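DR2417 (Deinococcus radiodurans, PDB 4XWW) probably degrades RNA from its 5' end as a metal-dependent 5'-3' exonuclease of the metallo-beta-lactamase superfamily, possibly with endonuclease activity as well. Local coordinates at residues A213-H218 with H381-E386; D175-P180 with P220-I225; S208-A213 with I410-L415. One frame throughout, in Å; residues are numbered along the deposited sequence.

Contact 1 (A213-H218 with H381-E386); sequences AERPGH and HASQEE. With nucleotides of chain C.
At the N-terminal end of helix 384-394, just after the predicted active-site residue His381, Gln384 and Glu385 receive the loop 213-218. Two backbone bonds join them: Gln384 N to Arg215 O (2.9 Å), and Glu385 N to Gly217 O (2.9 Å). Both loop carbonyls thus accept from N-H groups of the first helical turn. Ser383, at the N-cap, turns CB between these two carbonyls, while its OG bonds to Thr219. The Gln384 side chain runs extended beyond CG (chi2 174°), and its NE2 gives a hydrogen to Ala213 O (2.9 Å) within its own amide plane. Its OE1 takes a water that is also held by Gly217 N.

The loop follows strand 205-209 of the metallo-beta-lactamase fold, and the helix follows the predicted substrate-binding residues His377 to His381. At the loop's far end, Glu386 CG lies over one face of the His218 ring. It sits 3.5 Å from the ring centroid, as a CH-pi contact. Ring and carboxylate are stacked, their planes 6° apart. Glu386 OE1 accepts from Ser383 N (2.9 Å) above its carboxylate plane, and also from Thr219 N. On the RNA side, NE2 of His381, a predicted proton acceptor, donates to the phosphate oxygen OP1 of U3 of chain C, with NE2 and OP1 2.7 Å apart.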
loop_
_atom_site.group_PDB
_atom_site.type_symbol
_atom_site.label_atom_id
_atom_site.label_comp_id
_atom_site.label_asym_id
_atom_site.label_seq_id
_atom_site.Cartn_x
_atom_site.Cartn_y
_atom_site.Cartn_z
ATOM N N ALA A 213 -9.517 -7.433 15.907
ATOM C CA ALA A 213 -10.357 -6.840 16.948
ATOM C C ALA A 213 -11.283 -5.723 16.435
ATOM O O ALA A 213 -12.244 -5.366 17.115
ATOM C CB ALA A 213 -9.477 -6.325 18.107
ATOM N N GLU A 214 -11.008 -5.190 15.240
ATOM C CA GLU A 214 -11.865 -4.130 14.672
ATOM C C GLU A 214 -12.968 -4.689 13.780
ATOM O O GLU A 214 -13.809 -3.940 13.282
ATOM C CB GLU A 214 -11.015 -3.112 13.896
ATOM C CG GLU A 214 -10.044 -2.389 14.809
ATOM C CD GLU A 214 -9.348 -1.211 14.143
ATOM O OE1 GLU A 214 -10.045 -0.328 13.590
ATOM O OE2 GLU A 214 -8.104 -1.154 14.200
ATOM N N ARG A 215 -12.975 -6.009 13.599
ATOM C CA ARG A 215 -13.966 -6.681 12.757
ATOM C C ARG A 215 -15.145 -7.223 13.553
ATOM O O ARG A 215 -14.971 -8.050 14.434
ATOM C CB ARG A 215 -13.311 -7.829 11.986
ATOM C CG ARG A 215 -12.229 -7.359 11.011
ATOM C CD ARG A 215 -11.887 -8.484 10.038
ATOM N NE ARG A 215 -10.578 -8.303 9.419
ATOM C CZ ARG A 215 -10.013 -9.197 8.610
ATOM N NH1 ARG A 215 -10.644 -10.328 8.318
ATOM N NH2 ARG A 215 -8.814 -8.962 8.094
ATOM N N PRO A 216 -16.359 -6.738 13.258
ATOM C CA PRO A 216 -17.523 -7.206 14.011
ATOM C C PRO A 216 -17.895 -8.610 13.574
ATOM O O PRO A 216 -17.465 -9.030 12.502
ATOM C CB PRO A 216 -18.622 -6.199 13.641
ATOM C CG PRO A 216 -17.894 -5.036 12.992
ATOM C CD PRO A 216 -16.695 -5.640 12.337
ATOM N N GLY A 217 -18.654 -9.321 14.405
ATOM C CA GLY A 217 -19.170 -10.627 14.038
ATOM C C GLY A 217 -18.187 -11.763 14.240
ATOM O O GLY A 217 -17.314 -11.695 15.098
ATOM N N HIS A 218 -18.338 -12.800 13.422
ATOM C CA HIS A 218 -17.600 -14.045 13.553
ATOM C C HIS A 218 -16.860 -14.307 12.246
ATOM O O HIS A 218 -17.414 -14.095 11.156
ATOM C CB HIS A 218 -18.582 -15.170 13.891
ATOM C CG HIS A 218 -17.944 -16.408 14.437
ATOM N ND1 HIS A 218 -17.023 -17.152 13.728
ATOM C CD2 HIS A 218 -18.128 -17.055 15.613
ATOM C CE1 HIS A 218 -16.649 -18.189 14.457
ATOM N NE2 HIS A 218 -17.307 -18.157 15.601
ATOM N N HIS A 381 -7.795 -15.479 11.934
ATOM C CA HIS A 381 -7.909 -14.862 13.262
ATOM C C HIS A 381 -9.352 -14.497 13.646
ATOM O O HIS A 381 -10.162 -14.096 12.812
ATOM C CB HIS A 381 -7.013 -13.621 13.370
ATOM C CG HIS A 381 -5.564 -13.870 13.086
ATOM N ND1 HIS A 381 -4.651 -14.134 14.085
ATOM C CD2 HIS A 381 -4.871 -13.900 11.919
ATOM C CE1 HIS A 381 -3.454 -14.300 13.549
ATOM N NE2 HIS A 381 -3.561 -14.163 12.239
ATOM N N ALA A 382 -9.625 -14.615 14.942
ATOM C CA ALA A 382 -10.904 -14.282 15.571
ATOM C C ALA A 382 -11.366 -12.858 15.375
ATOM O O ALA A 382 -10.616 -11.925 15.638
ATOM C CB ALA A 382 -10.801 -14.548 17.062
ATOM N N SER A 383 -12.629 -12.703 14.991
ATOM C CA SER A 383 -13.264 -11.397 14.988
ATOM C C SER A 383 -13.870 -11.156 16.374
ATOM O O SER A 383 -13.697 -11.978 17.281
ATOM C CB SER A 383 -14.315 -11.335 13.884
ATOM O OG SER A 383 -13.685 -11.515 12.628
ATOM N N GLN A 384 -14.575 -10.038 16.531
ATOM C CA GLN A 384 -15.034 -9.598 17.857
ATOM C C GLN A 384 -15.880 -10.628 18.616
ATOM O O GLN A 384 -15.702 -10.798 19.831
ATOM C CB GLN A 384 -15.829 -8.277 17.732
ATOM C CG GLN A 384 -14.950 -7.086 17.381
ATOM C CD GLN A 384 -15.744 -5.804 17.111
ATOM O OE1 GLN A 384 -16.971 -5.800 17.149
ATOM N NE2 GLN A 384 -15.031 -4.720 16.825
ATOM N N GLU A 385 -16.805 -11.308 17.935
ATOM C CA GLU A 385 -17.643 -12.277 18.653
ATOM C C GLU A 385 -16.779 -13.369 19.280
ATOM O O GLU A 385 -17.012 -13.788 20.431
ATOM C CB GLU A 385 -18.689 -12.894 17.716
ATOM C CG GLU A 385 -19.903 -12.019 17.527
ATOM C CD GLU A 385 -20.925 -12.644 16.601
ATOM O OE1 GLU A 385 -20.878 -13.884 16.406
ATOM O OE2 GLU A 385 -21.763 -11.890 16.064
ATOM N N GLU A 386 -15.769 -13.809 18.532
ATOM C CA GLU A 386 -14.900 -14.865 19.023
ATOM C C GLU A 386 -14.001 -14.359 20.139
ATOM O O GLU A 386 -13.818 -15.040 21.150
ATOM C CB GLU A 386 -14.082 -15.444 17.882
ATOM C CG GLU A 386 -14.946 -16.059 16.797
ATOM C CD GLU A 386 -14.295 -15.928 15.441
ATOM O OE1 GLU A 386 -14.511 -14.878 14.791
ATOM O OE2 GLU A 386 -13.540 -16.850 15.050
ATOM P P U C 3 -0.441 -14.623 10.181
ATOM O OP1 U C 3 -1.768 -15.196 10.500
ATOM O OP2 U C 3 0.493 -14.274 11.277
ATOM O "O5'" U C 3 0.281 -15.621 9.174
ATOM C "C5'" U C 3 -0.315 -15.927 7.904
ATOM C "C4'" U C 3 0.744 -15.925 6.832
ATOM O "O4'" U C 3 0.927 -14.570 6.337
ATOM C "C3'" U C 3 2.120 -16.407 7.286
ATOM O "O3'" U C 3 2.676 -17.266 6.304
ATOM C "C2'" U C 3 2.925 -15.118 7.405
ATOM O "O2'" U C 3 4.312 -15.293 7.191
ATOM C "C1'" U C 3 2.304 -14.272 6.298
ATOM N N1 U C 3 2.476 -12.830 6.508
ATOM C C2 U C 3 2.970 -12.082 5.457
ATOM O O2 U C 3 3.248 -12.565 4.373
ATOM N N3 U C 3 3.120 -10.745 5.723
ATOM C C4 U C 3 2.839 -10.091 6.903
ATOM O O4 U C 3 3.029 -8.876 6.984
ATOM C C5 U C 3 2.338 -10.935 7.943
ATOM C C6 U C 3 2.183 -12.245 7.717
ATOM P P U C 2 -5.739 -13.448 7.519
ATOM O OP1 U C 2 -5.328 -14.864 7.643
ATOM O OP2 U C 2 -6.706 -12.877 8.484
ATOM O "O5'" U C 2 -4.456 -12.506 7.563
ATOM C "C5'" U C 2 -3.284 -12.794 6.784
ATOM C "C4'" U C 2 -2.038 -12.415 7.550
ATOM O "O4'" U C 2 -1.898 -10.967 7.589
ATOM C "C3'" U C 2 -1.983 -12.882 9.003
ATOM O "O3'" U C 2 -0.665 -13.322 9.291
ATOM C "C2'" U C 2 -2.252 -11.603 9.787
ATOM O "O2'" U C 2 -1.697 -11.624 11.086
ATOM C "C1'" U C 2 -1.562 -10.573 8.899
ATOM N N1 U C 2 -2.015 -9.192 9.108
ATOM C C2 U C 2 -1.055 -8.199 9.125
ATOM O O2 U C 2 0.132 -8.423 8.968
ATOM N N3 U C 2 -1.541 -6.932 9.332
ATOM C C4 U C 2 -2.855 -6.563 9.522
ATOM O O4 U C 2 -3.131 -5.374 9.694
ATOM C C5 U C 2 -3.786 -7.647 9.496
ATOM C C6 U C 2 -3.345 -8.895 9.294
HETATM O O HOH W 1 -19.413 -7.740 16.858
#

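Contact 2 (D175-P180 with P220-I225); sequences DFKIDP and PSEAEI
The carboxylate of Asp179 is the flat group that meets Ser221 and Glu222. Each oxygen uses its syn lone pair, at the edge of the group. OD1 accepts from the hydroxyl of Ser221 (OG, 2.6 Å). OD2 accepts from the backbone N of Glu222 (2.8 Å), and this bond is nearly straight, with an N-H...O angle of 173°. The ammonium of Lys177 comes from above the carboxylate plane and forms a salt bridge, NZ to OD2 of Asp179 (2.9 Å). OD2 is therefore gripped by two donors. OD1 also has a second donor, the backbone N of Asp181. Together these bonds should fix the rotation of the carboxylate.

CG of Asp179 stands anti to the backbone N (chi1 -161°), which carries the group across to the other segment. Lys177 NZ also gives a hydrogen to the carbonyl of Pro220 (O, 2.8 Å), in the carbonyl plane. A water links the same NZ to OE2 of Glu222, whose OE1 forms a salt bridge with Arg251. Glu222 OE2 lies 4.5 Å from Lys177 NZ, too far for a salt bridge, and may still favour the charged lysine.

The loop 175-180 also carries Asp175, which binds zinc in another structure of this protein. Through Asp179 it accepts the N-H of Glu222, the first residue of helix 222-234. Ser221 is the N-cap of that helix: its OG accepts from the backbone N of Ala223 (3.1 Å), which makes an ST turn at the helix start.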
loop_
_atom_site.group_PDB
_atom_site.type_symbol
_atom_site.label_atom_id
_atom_site.label_comp_id
_atom_site.label_asym_id
_atom_site.label_seq_id
_atom_site.Cartn_x
_atom_site.Cartn_y
_atom_site.Cartn_z
ATOM N N ASP A 175 -2.331 -17.420 18.575
ATOM C CA ASP A 175 -3.065 -16.891 17.423
ATOM C C ASP A 175 -4.222 -17.838 17.169
ATOM O O ASP A 175 -4.025 -19.062 17.145
ATOM C CB ASP A 175 -2.140 -16.788 16.210
ATOM N N PHE A 176 -5.438 -17.310 17.018
ATOM C CA PHE A 176 -6.601 -18.187 16.907
ATOM C C PHE A 176 -7.811 -17.582 16.229
ATOM O O PHE A 176 -7.972 -16.363 16.182
ATOM C CB PHE A 176 -7.056 -18.663 18.296
ATOM C CG PHE A 176 -7.889 -17.644 19.047
ATOM C CD1 PHE A 176 -7.283 -16.569 19.676
ATOM C CD2 PHE A 176 -9.272 -17.765 19.123
ATOM C CE1 PHE A 176 -8.040 -15.628 20.389
ATOM C CE2 PHE A 176 -10.044 -16.841 19.844
ATOM C CZ PHE A 176 -9.427 -15.756 20.463
ATOM N N LYS A 177 -8.674 -18.469 15.742
ATOM C CA LYS A 177 -10.071 -18.168 15.449
ATOM C C LYS A 177 -10.883 -19.252 16.140
ATOM O O LYS A 177 -10.303 -20.215 16.665
ATOM C CB LYS A 177 -10.339 -18.180 13.938
ATOM C CG LYS A 177 -10.115 -19.593 13.361
ATOM C CD LYS A 177 -10.263 -19.674 11.831
ATOM C CE LYS A 177 -11.649 -19.307 11.382
ATOM N NZ LYS A 177 -11.880 -19.860 9.979
ATOM N N ILE A 178 -12.207 -19.134 16.167
ATOM C CA ILE A 178 -13.000 -20.246 16.680
ATOM C C ILE A 178 -13.780 -20.824 15.519
ATOM O O ILE A 178 -14.923 -20.446 15.264
ATOM C CB ILE A 178 -13.956 -19.835 17.828
ATOM C CG1 ILE A 178 -13.167 -19.086 18.903
ATOM C CG2 ILE A 178 -14.599 -21.113 18.465
ATOM C CD1 ILE A 178 -14.011 -18.532 20.049
ATOM N N ASP A 179 -13.148 -21.763 14.825
ATOM C CA ASP A 179 -13.781 -22.402 13.677
ATOM C C ASP A 179 -14.488 -23.678 14.096
ATOM O O ASP A 179 -13.850 -24.619 14.587
ATOM C CB ASP A 179 -12.741 -22.701 12.599
ATOM C CG ASP A 179 -13.372 -22.941 11.229
ATOM O OD1 ASP A 179 -14.497 -23.470 11.162
ATOM O OD2 ASP A 179 -12.726 -22.604 10.221
ATOM N N PRO A 180 -15.809 -23.724 13.909
ATOM C CA PRO A 180 -16.533 -24.928 14.346
ATOM C C PRO A 180 -16.251 -26.165 13.482
ATOM O O PRO A 180 -16.542 -27.280 13.918
ATOM C CB PRO A 180 -18.012 -24.513 14.244
ATOM C CG PRO A 180 -18.041 -23.314 13.392
ATOM C CD PRO A 180 -16.711 -22.627 13.513
ATOM N N PRO A 220 -15.549 -16.234 9.117
ATOM C CA PRO A 220 -16.176 -17.394 8.467
ATOM C C PRO A 220 -15.398 -18.680 8.655
ATOM O O PRO A 220 -14.187 -18.632 8.856
ATOM C CB PRO A 220 -16.191 -17.002 6.973
ATOM C CG PRO A 220 -16.059 -15.521 6.968
ATOM C CD PRO A 220 -15.239 -15.156 8.153
ATOM N N SER A 221 -16.105 -19.803 8.592
ATOM C CA SER A 221 -15.530 -21.141 8.728
ATOM C C SER A 221 -14.829 -21.629 7.461
ATOM O O SER A 221 -15.305 -21.352 6.343
ATOM C CB SER A 221 -16.637 -22.127 9.088
ATOM O OG SER A 221 -16.155 -23.445 9.131
ATOM N N GLU A 222 -13.751 -22.402 7.616
ATOM C CA GLU A 222 -13.135 -23.031 6.447
ATOM C C GLU A 222 -14.101 -23.985 5.738
ATOM O O GLU A 222 -13.977 -24.211 4.529
ATOM C CB GLU A 222 -11.852 -23.760 6.805
ATOM C CG GLU A 222 -10.688 -22.831 7.111
ATOM C CD GLU A 222 -10.214 -22.012 5.912
ATOM O OE1 GLU A 222 -10.287 -22.507 4.765
ATOM O OE2 GLU A 222 -9.745 -20.872 6.124
ATOM N N ALA A 223 -15.092 -24.511 6.453
ATOM C CA ALA A 223 -16.019 -25.414 5.785
ATOM C C ALA A 223 -16.887 -24.636 4.787
ATOM O O ALA A 223 -17.207 -25.143 3.719
ATOM C CB ALA A 223 -16.880 -26.178 6.806
ATOM N N GLU A 224 -17.236 -23.397 5.127
ATOM C CA GLU A 224 -18.014 -22.563 4.221
ATOM C C GLU A 224 -17.181 -22.159 3.010
ATOM O O GLU A 224 -17.663 -22.184 1.882
ATOM C CB GLU A 224 -18.527 -21.303 4.925
ATOM C CG GLU A 224 -19.457 -20.502 4.027
ATOM C CD GLU A 224 -19.542 -19.037 4.394
ATOM O OE1 GLU A 224 -19.328 -18.699 5.576
ATOM O OE2 GLU A 224 -19.833 -18.228 3.489
ATOM N N ILE A 225 -15.930 -21.771 3.249
ATOM C CA ILE A 225 -15.039 -21.423 2.138
ATOM C C ILE A 225 -14.867 -22.629 1.201
ATOM O O ILE A 225 -14.875 -22.467 -0.006
ATOM C CB ILE A 225 -13.648 -20.958 2.637
ATOM C CG1 ILE A 225 -13.783 -19.789 3.620
ATOM C CG2 ILE A 225 -12.728 -20.608 1.445
ATOM C CD1 ILE A 225 -14.635 -18.615 3.122
HETATM O O HOH W 2 -9.550 -19.765 8.445
#

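Contact 3 (S208-A213 with I410-L415); sequences SDSTNA and INHAKL
His412 of helix 406-417 reaches into the end of strand 205-209 and carries the polar side of this contact with Ser210 and Ser208. Its CG is anti to the backbone N (chi1 -159°); the ring edge with ND1 and CE1 meets the two serines. The ring gives its ND1 hydrogen to Ser210 OG (2.8 Å), which lies 3° out of the ring plane. The Ser210 hydroxyl is bonded in addition to the carbonyl of Trp402. Ser208 OG comes within 3.4 Å of CE1 of His412, a close approach in the ring plane.

Water supplies a second polar link. One molecule lies at the ring edge, 2.8 Å from His412 NE2, and also bonds to Ser208 OG (2.7 Å).

Strand 205-209 belongs to a mixed sheet of the metallo-beta-lactamase fold and ends at Asp209, a predicted proton donor. An Asx turn follows, with Asp209 OD1 accepting from Thr211 N (3.1 Å) and from Thr211 OG1 (2.7 Å). The other carboxylate oxygen of Asp209, OD2, bonds to ND1 of His381.

The nonpolar contact comes from the next turn. The type I turn from Ser210 to Ala213 brings Ala213 CB against the helix, 3.8 Å from His412 CB.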
loop_
_atom_site.group_PDB
_atom_site.type_symbol
_atom_site.label_atom_id
_atom_site.label_comp_id
_atom_site.label_asym_id
_atom_site.label_seq_id
_atom_site.Cartn_x
_atom_site.Cartn_y
_atom_site.Cartn_z
ATOM N N SER A 208 -4.392 -12.252 24.578
ATOM C CA SER A 208 -5.252 -12.678 23.474
ATOM C C SER A 208 -4.961 -11.942 22.176
ATOM O O SER A 208 -4.540 -10.779 22.154
ATOM C CB SER A 208 -6.724 -12.519 23.871
ATOM O OG SER A 208 -7.604 -13.057 22.897
ATOM N N ASP A 209 -5.213 -12.669 21.096
ATOM C CA ASP A 209 -4.914 -12.268 19.728
ATOM C C ASP A 209 -5.807 -11.117 19.264
ATOM O O ASP A 209 -7.012 -11.288 19.143
ATOM C CB ASP A 209 -5.094 -13.515 18.850
ATOM C CG ASP A 209 -4.848 -13.269 17.366
ATOM O OD1 ASP A 209 -4.453 -12.151 16.948
ATOM O OD2 ASP A 209 -5.021 -14.255 16.615
ATOM N N SER A 210 -5.221 -9.952 18.993
ATOM C CA SER A 210 -6.025 -8.770 18.669
ATOM C C SER A 210 -6.143 -8.479 17.179
ATOM O O SER A 210 -6.718 -7.460 16.804
ATOM C CB SER A 210 -5.447 -7.518 19.344
ATOM O OG SER A 210 -5.201 -7.746 20.726
ATOM N N THR A 211 -5.596 -9.356 16.345
ATOM C CA THR A 211 -5.483 -9.090 14.908
ATOM C C THR A 211 -6.752 -8.514 14.281
ATOM O O THR A 211 -6.716 -7.486 13.572
ATOM C CB THR A 211 -5.121 -10.382 14.154
ATOM O OG1 THR A 211 -3.893 -10.895 14.674
ATOM C CG2 THR A 211 -4.945 -10.091 12.675
ATOM N N ASN A 212 -7.875 -9.172 14.548
ATOM C CA ASN A 212 -9.143 -8.800 13.932
ATOM C C ASN A 212 -10.082 -8.121 14.922
ATOM O O ASN A 212 -11.297 -8.194 14.792
ATOM C CB ASN A 212 -9.835 -10.025 13.307
ATOM C CG ASN A 212 -9.208 -10.437 11.985
ATOM O OD1 ASN A 212 -8.470 -9.664 11.358
ATOM N ND2 ASN A 212 -9.519 -11.653 11.540
ATOM N N ALA A 213 -9.517 -7.433 15.907
ATOM C CA ALA A 213 -10.357 -6.840 16.948
ATOM C C ALA A 213 -11.283 -5.723 16.435
ATOM O O ALA A 213 -12.244 -5.366 17.115
ATOM C CB ALA A 213 -9.477 -6.325 18.107
ATOM N N ILE A 410 -6.037 -1.598 21.281
ATOM C CA ILE A 410 -6.902 -0.676 22.013
ATOM C C ILE A 410 -8.362 -1.028 21.744
ATOM O O ILE A 410 -9.208 -0.992 22.647
ATOM C CB ILE A 410 -6.574 0.784 21.641
ATOM C CG1 ILE A 410 -5.211 1.151 22.236
ATOM C CG2 ILE A 410 -7.657 1.725 22.138
ATOM C CD1 ILE A 410 -4.678 2.502 21.797
ATOM N N ASN A 411 -8.656 -1.436 20.517
ATOM C CA ASN A 411 -10.007 -1.879 20.217
ATOM C C ASN A 411 -10.376 -3.189 20.900
ATOM O O ASN A 411 -11.528 -3.391 21.250
ATOM C CB ASN A 411 -10.212 -1.970 18.711
ATOM C CG ASN A 411 -10.598 -0.646 18.141
ATOM O OD1 ASN A 411 -11.720 -0.191 18.347
ATOM N ND2 ASN A 411 -9.658 0.023 17.485
ATOM N N HIS A 412 -9.393 -4.061 21.124
ATOM C CA HIS A 412 -9.623 -5.300 21.867
ATOM C C HIS A 412 -9.952 -4.950 23.327
ATOM O O HIS A 412 -10.841 -5.537 23.948
ATOM C CB HIS A 412 -8.380 -6.194 21.775
ATOM C CG HIS A 412 -8.632 -7.651 22.040
ATOM N ND1 HIS A 412 -7.656 -8.608 21.840
ATOM C CD2 HIS A 412 -9.718 -8.312 22.511
ATOM C CE1 HIS A 412 -8.134 -9.798 22.167
ATOM N NE2 HIS A 412 -9.379 -9.650 22.581
ATOM N N ALA A 413 -9.231 -3.966 23.863
ATOM C CA ALA A 413 -9.456 -3.510 25.230
ATOM C C ALA A 413 -10.867 -2.935 25.374
ATOM O O ALA A 413 -11.561 -3.193 26.353
ATOM C CB ALA A 413 -8.395 -2.468 25.622
ATOM N N LYS A 414 -11.289 -2.150 24.388
ATOM C CA LYS A 414 -12.624 -1.551 24.410
ATOM C C LYS A 414 -13.726 -2.601 24.325
ATOM O O LYS A 414 -14.747 -2.491 25.010
ATOM C CB LYS A 414 -12.781 -0.560 23.255
ATOM C CG LYS A 414 -11.967 0.724 23.426
ATOM C CD LYS A 414 -12.252 1.704 22.287
ATOM C CE LYS A 414 -11.274 2.871 22.293
ATOM N NZ LYS A 414 -11.325 3.637 23.564
ATOM N N LEU A 415 -13.509 -3.615 23.493
ATOM C CA LEU A 415 -14.438 -4.742 23.410
ATOM C C LEU A 415 -14.623 -5.387 24.794
ATOM O O LEU A 415 -15.736 -5.698 25.216
ATOM C CB LEU A 415 -13.933 -5.785 22.411
ATOM C CG LEU A 415 -14.796 -7.037 22.268
ATOM C CD1 LEU A 415 -16.176 -6.688 21.729
ATOM C CD2 LEU A 415 -14.106 -8.047 21.347
HETATM O O HOH W 3 -10.033 -12.211 23.624
#

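Overall arrangement
The three contacts cluster around the two-zinc active site. Contact 1 lies in the middle, its centre about 9 Å from that of contact 3 and about 11 Å from that of contact 2. Contacts 2 and 3 are about 18 Å apart, centre to centre. In chain order come 175-180, 208-213 with 213-218, and 220-225, followed much later by 381-386 and 410-415. Contacts 1 and 3 share Ala213 and tie the metallo-beta-lactamase region to residues 366-424 of the RNA specificity region. Contact 2 stays within the former region and joins the loop 175-180 to the start of helix 222-234. Asp209 bridges all three, bonding to His381 and to Phe176.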